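PDB 6NCX: beta-galacturonidase from Eisenbergiella tayi, which probably hydrolyses beta-linked uronic acid glycosides as a family 2 glycoside hydrolase, and binds galacturonate. Local coordinates for residues C[308-313]-C[330-335]. Numbering follows the deposited sequence.
Sequences IRTVHY and VWEENH. With ADA (alpha-D-galactopyranuronic acid), chain I.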
ATOM      1  N   ILE C 308      25.513  16.844  -2.824  1.00 21.47           N
ATOM      2  CA  ILE C 308      24.949  15.774  -3.641  1.00 18.00           C
ATOM      3  C   ILE C 308      26.076  15.135  -4.442  1.00 18.83           C
ATOM      4  O   ILE C 308      27.034  15.796  -4.845  1.00 18.48           O
ATOM      5  CB  ILE C 308      23.823  16.246  -4.601  1.00 20.35           C
ATOM      6  CG1 ILE C 308      24.329  17.316  -5.567  1.00 34.20           C
ATOM      7  CG2 ILE C 308      22.606  16.778  -3.849  1.00 19.90           C
ATOM      8  CD1 ILE C 308      24.647  16.816  -7.002  1.00 31.65           C
ATOM      9  N   ARG C 309      25.949  13.838  -4.688  1.00 21.33           N
ATOM     10  CA  ARG C 309      26.852  13.112  -5.572  1.00 21.15           C
ATOM     11  C   ARG C 309      26.060  12.595  -6.772  1.00 20.18           C
ATOM     12  O   ARG C 309      25.061  11.890  -6.599  1.00 23.18           O
ATOM     13  CB  ARG C 309      27.549  11.968  -4.820  1.00 16.67           C
ATOM     14  CG  ARG C 309      28.438  11.147  -5.709  1.00 17.21           C
ATOM     15  CD  ARG C 309      29.180  10.043  -4.968  1.00 18.21           C
ATOM     16  NE  ARG C 309      29.757   9.149  -5.967  1.00 18.50           N
ATOM     17  CZ  ARG C 309      29.592   7.837  -5.995  1.00 21.73           C
ATOM     18  NH1 ARG C 309      28.915   7.218  -5.034  1.00 24.42           N
ATOM     19  NH2 ARG C 309      30.135   7.134  -6.968  1.00 24.67           N
ATOM     20  N   THR C 310      26.512  12.942  -7.983  1.00 21.63           N
ATOM     21  CA  THR C 310      25.781  12.678  -9.227  1.00 16.54           C
ATOM     22  C   THR C 310      26.019  11.245  -9.703  1.00 16.99           C
ATOM     23  O   THR C 310      26.702  10.979 -10.693  1.00 16.33           O
ATOM     24  CB  THR C 310      26.211  13.647 -10.318  1.00 21.48           C
ATOM     25  OG1 THR C 310      27.572  13.373 -10.663  1.00 19.26           O
ATOM     26  CG2 THR C 310      26.077  15.112  -9.885  1.00 19.17           C
ATOM     27  N   VAL C 311      25.418  10.300  -8.991  1.00 17.53           N
ATOM     28  CA  VAL C 311      25.538   8.901  -9.387  1.00 21.93           C
ATOM     29  C   VAL C 311      24.687   8.657 -10.633  1.00 19.77           C
ATOM     30  O   VAL C 311      23.518   9.057 -10.694  1.00 19.48           O
ATOM     31  CB  VAL C 311      25.148   7.978  -8.214  1.00 19.84           C
ATOM     32  CG1 VAL C 311      25.977   8.329  -6.979  1.00 18.49           C
ATOM     33  CG2 VAL C 311      23.653   8.081  -7.878  1.00 18.59           C
ATOM     34  N   HIS C 312      25.278   8.059 -11.667  1.00 20.12           N
ATOM     35  CA  HIS C 312      26.713   7.815 -11.829  1.00 20.30           C
ATOM     36  C   HIS C 312      27.127   8.383 -13.178  1.00 16.76           C
ATOM     37  O   HIS C 312      27.557   7.631 -14.034  1.00 16.34           O
ATOM     38  CB  HIS C 312      27.065   6.315 -11.805  1.00 18.66           C
ATOM     39  CG  HIS C 312      26.773   5.633 -10.503  1.00 19.37           C
ATOM     40  ND1 HIS C 312      27.507   5.862  -9.357  1.00 17.93           N
ATOM     41  CD2 HIS C 312      25.841   4.706 -10.174  1.00 18.42           C
ATOM     42  CE1 HIS C 312      27.037   5.109  -8.380  1.00 18.73           C
ATOM     43  NE2 HIS C 312      26.025   4.402  -8.848  1.00 21.38           N
ATOM     44  N   TYR C 313      26.970   9.706 -13.363  1.00 18.20           N
ATOM     45  CA  TYR C 313      27.093  10.353 -14.666  1.00 18.52           C
ATOM     46  C   TYR C 313      26.942  11.863 -14.505  1.00 17.50           C
ATOM     47  O   TYR C 313      26.426  12.318 -13.479  1.00 19.99           O
ATOM     48  CB  TYR C 313      26.039   9.790 -15.638  1.00 18.46           C
ATOM     49  CG  TYR C 313      24.682   9.565 -14.980  1.00 17.28           C
ATOM     50  CD1 TYR C 313      23.834  10.638 -14.684  1.00 19.18           C
ATOM     51  CD2 TYR C 313      24.264   8.296 -14.638  1.00 15.28           C
ATOM     52  CE1 TYR C 313      22.589  10.436 -14.063  1.00 19.21           C
ATOM     53  CE2 TYR C 313      23.034   8.080 -14.022  1.00 22.18           C
ATOM     54  CZ  TYR C 313      22.204   9.157 -13.736  1.00 20.43           C
ATOM     55  OH  TYR C 313      20.994   8.929 -13.118  1.00 20.62           O
ATOM     56  N   VAL C 330      28.875  19.783  -4.929  1.00 25.62           N
ATOM     57  CA  VAL C 330      28.640  18.728  -5.918  1.00 21.47           C
ATOM     58  C   VAL C 330      29.908  17.903  -6.127  1.00 21.71           C
ATOM     59  O   VAL C 330      30.957  18.440  -6.502  1.00 20.69           O
ATOM     60  CB  VAL C 330      28.165  19.298  -7.259  1.00 21.63           C
ATOM     61  CG1 VAL C 330      28.063  18.176  -8.274  1.00 18.78           C
ATOM     62  CG2 VAL C 330      26.819  19.998  -7.089  1.00 22.05           C
ATOM     63  N   TRP C 331      29.801  16.596  -5.900  1.00 24.54           N
ATOM     64  CA  TRP C 331      30.688  15.609  -6.508  1.00 21.47           C
ATOM     65  C   TRP C 331      30.078  15.226  -7.853  1.00 22.53           C
ATOM     66  O   TRP C 331      28.943  14.714  -7.900  1.00 20.72           O
ATOM     67  CB  TRP C 331      30.836  14.397  -5.582  1.00 19.39           C
ATOM     68  CG  TRP C 331      31.479  13.132  -6.130  1.00 18.25           C
ATOM     69  CD1 TRP C 331      31.132  12.440  -7.262  1.00 19.62           C
ATOM     70  CD2 TRP C 331      32.519  12.365  -5.501  1.00 16.81           C
ATOM     71  NE1 TRP C 331      31.920  11.311  -7.397  1.00 18.35           N
ATOM     72  CE2 TRP C 331      32.784  11.246  -6.333  1.00 20.94           C
ATOM     73  CE3 TRP C 331      33.267  12.526  -4.329  1.00 16.60           C
ATOM     74  CZ2 TRP C 331      33.764  10.286  -6.020  1.00 19.11           C
ATOM     75  CZ3 TRP C 331      34.257  11.569  -4.021  1.00 21.44           C
ATOM     76  CH2 TRP C 331      34.484  10.464  -4.864  1.00 22.06           C
ATOM     77  N   GLU C 332      30.797  15.519  -8.941  1.00 18.36           N
ATOM     78  CA  GLU C 332      30.365  15.154 -10.290  1.00 20.51           C
ATOM     79  C   GLU C 332      31.351  14.159 -10.877  1.00 21.24           C
ATOM     80  O   GLU C 332      32.568  14.345 -10.759  1.00 23.74           O
ATOM     81  CB  GLU C 332      30.239  16.376 -11.209  1.00 20.45           C
ATOM     82  CG  GLU C 332      29.968  15.962 -12.642  1.00 26.39           C
ATOM     83  CD  GLU C 332      29.163  16.964 -13.453  1.00 23.14           C
ATOM     84  OE1 GLU C 332      27.920  16.896 -13.423  1.00 20.70           O
ATOM     85  OE2 GLU C 332      29.783  17.792 -14.149  1.00 20.49           O
ATOM     86  N   GLU C 333      30.831  13.105 -11.501  1.00 17.85           N
ATOM     87  CA  GLU C 333      31.669  12.018 -11.979  1.00 17.77           C
ATOM     88  C   GLU C 333      31.308  11.641 -13.415  1.00 20.78           C
ATOM     89  O   GLU C 333      30.211  11.937 -13.910  1.00 18.18           O
ATOM     90  CB  GLU C 333      31.573  10.790 -11.040  1.00 20.63           C
ATOM     91  CG  GLU C 333      30.187  10.150 -10.853  1.00 15.77           C
ATOM     92  CD  GLU C 333      30.218   8.980  -9.857  1.00 19.24           C
ATOM     93  OE1 GLU C 333      29.500   7.974 -10.083  1.00 21.11           O
ATOM     94  OE2 GLU C 333      30.963   9.055  -8.846  1.00 19.08           O
ATOM     95  N   ASN C 334      32.257  10.991 -14.095  1.00 19.70           N
ATOM     96  CA  ASN C 334      31.973  10.509 -15.439  1.00 21.94           C
ATOM     97  C   ASN C 334      30.994   9.329 -15.364  1.00 22.11           C
ATOM     98  O   ASN C 334      30.663   8.820 -14.288  1.00 21.60           O
ATOM     99  CB  ASN C 334      33.275  10.177 -16.194  1.00 21.58           C
ATOM    100  CG  ASN C 334      33.976   8.871 -15.728  1.00 23.39           C
ATOM    101  OD1 ASN C 334      33.772   8.365 -14.621  1.00 23.99           O
ATOM    102  ND2 ASN C 334      34.834   8.341 -16.600  1.00 25.30           N
ATOM    103  N   HIS C 335      30.476   8.932 -16.519  1.00 22.94           N
ATOM    104  CA  HIS C 335      29.430   7.916 -16.589  1.00 21.54           C
ATOM    105  C   HIS C 335      30.059   6.536 -16.577  1.00 18.86           C
ATOM    106  O   HIS C 335      30.630   6.101 -17.582  1.00 21.85           O
ATOM    107  CB  HIS C 335      28.568   8.074 -17.837  1.00 19.51           C
ATOM    108  CG  HIS C 335      27.538   6.999 -17.967  1.00 19.46           C
ATOM    109  ND1 HIS C 335      27.052   6.566 -19.182  1.00 19.02           N
ATOM    110  CD2 HIS C 335      26.909   6.258 -17.023  1.00 18.31           C
ATOM    111  CE1 HIS C 335      26.169   5.603 -18.980  1.00 22.44           C
ATOM    112  NE2 HIS C 335      26.061   5.399 -17.678  1.00 21.43           N
TER
HETATM  113  C1  ADA I 601      27.069   0.080  -5.515  1.00 24.93           C
HETATM  114  C2  ADA I 601      26.776   0.999  -6.723  1.00 23.31           C
HETATM  115  C3  ADA I 601      25.419   1.598  -6.768  1.00 21.80           C
HETATM  116  C4  ADA I 601      24.334   0.718  -6.250  1.00 24.46           C
HETATM  117  C5  ADA I 601      24.722   0.058  -4.921  1.00 24.54           C
HETATM  118  C6  ADA I 601      23.665  -0.909  -4.381  1.00 22.85           C
HETATM  119  O1  ADA I 601      27.483   0.807  -4.381  1.00 28.33           O
HETATM  120  O2  ADA I 601      27.764   1.987  -6.790  1.00 18.41           O
HETATM  121  O3  ADA I 601      25.122   2.008  -8.084  1.00 17.45           O
HETATM  122  O4  ADA I 601      24.050  -0.301  -7.179  1.00 16.78           O
HETATM  123  O5  ADA I 601      25.932  -0.729  -5.106  1.00 26.96           O
HETATM  124  O6B ADA I 601      22.462  -0.565  -4.231  1.00 22.26           O
HETATM  125  O6A ADA I 601      24.034  -2.072  -4.083  1.00 22.98           O
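Ile-308 and Arg-309 pair in parallel with Val-330 and Trp-331, Ile-308 O accepting from Trp-331 N at 3.1 Å and Trp-331 O from Thr-310 N at 3.0 Å. Beyond these bridges side chains take over the joining, a clear example of how a TIM barrel builds its active site at the C-terminal ends of its strands. The carboxylate of Glu-333 gathers the polar groups. Its OE2 takes three N-H donors: Arg-309 NH2 on the syn side (2.8 Å), Arg-309 NE from above the carboxylate plane, and Trp-331 NE1 on the anti side (2.8 Å). The arginine thus grips a single oxygen side-on, in a salt bridge. Its CG, anti to the backbone N (chi1 177°), lies over the five-membered ring of Trp-331, a CH-pi contact of 3.7 Å to the centroid, and the extended chain beyond it carries the guanidinium to OE2. OE1 meanwhile receives His-312 ND1 at 3.0 Å, in the imidazole plane, which fixes the ring's rotation while its other nitrogen, NE2, bonds O3 of the galacturonate at 2.7 Å. Glu-333 is thus a second-shell residue positioning a sugar-binding one. A leucine in its place would probably leave Arg-309 without this counter-charge and His-312 free to turn away from the sugar. Farther along, Tyr-313 and His-335 form an offset edge-to-face pair, the tyrosine edge toward the imidazole face, planes at 78°. Within the beta-alpha-beta unit, helix 317-326 covers Ile-308 and Val-330, while on the other face of the sheet Trp-331 packs against Leu-462 and Thr-464 of strand 461-466, and Arg-309 hydrogen-bonds Asn-377 and forms a salt bridge with Glu-465, both of which bind the galacturonate.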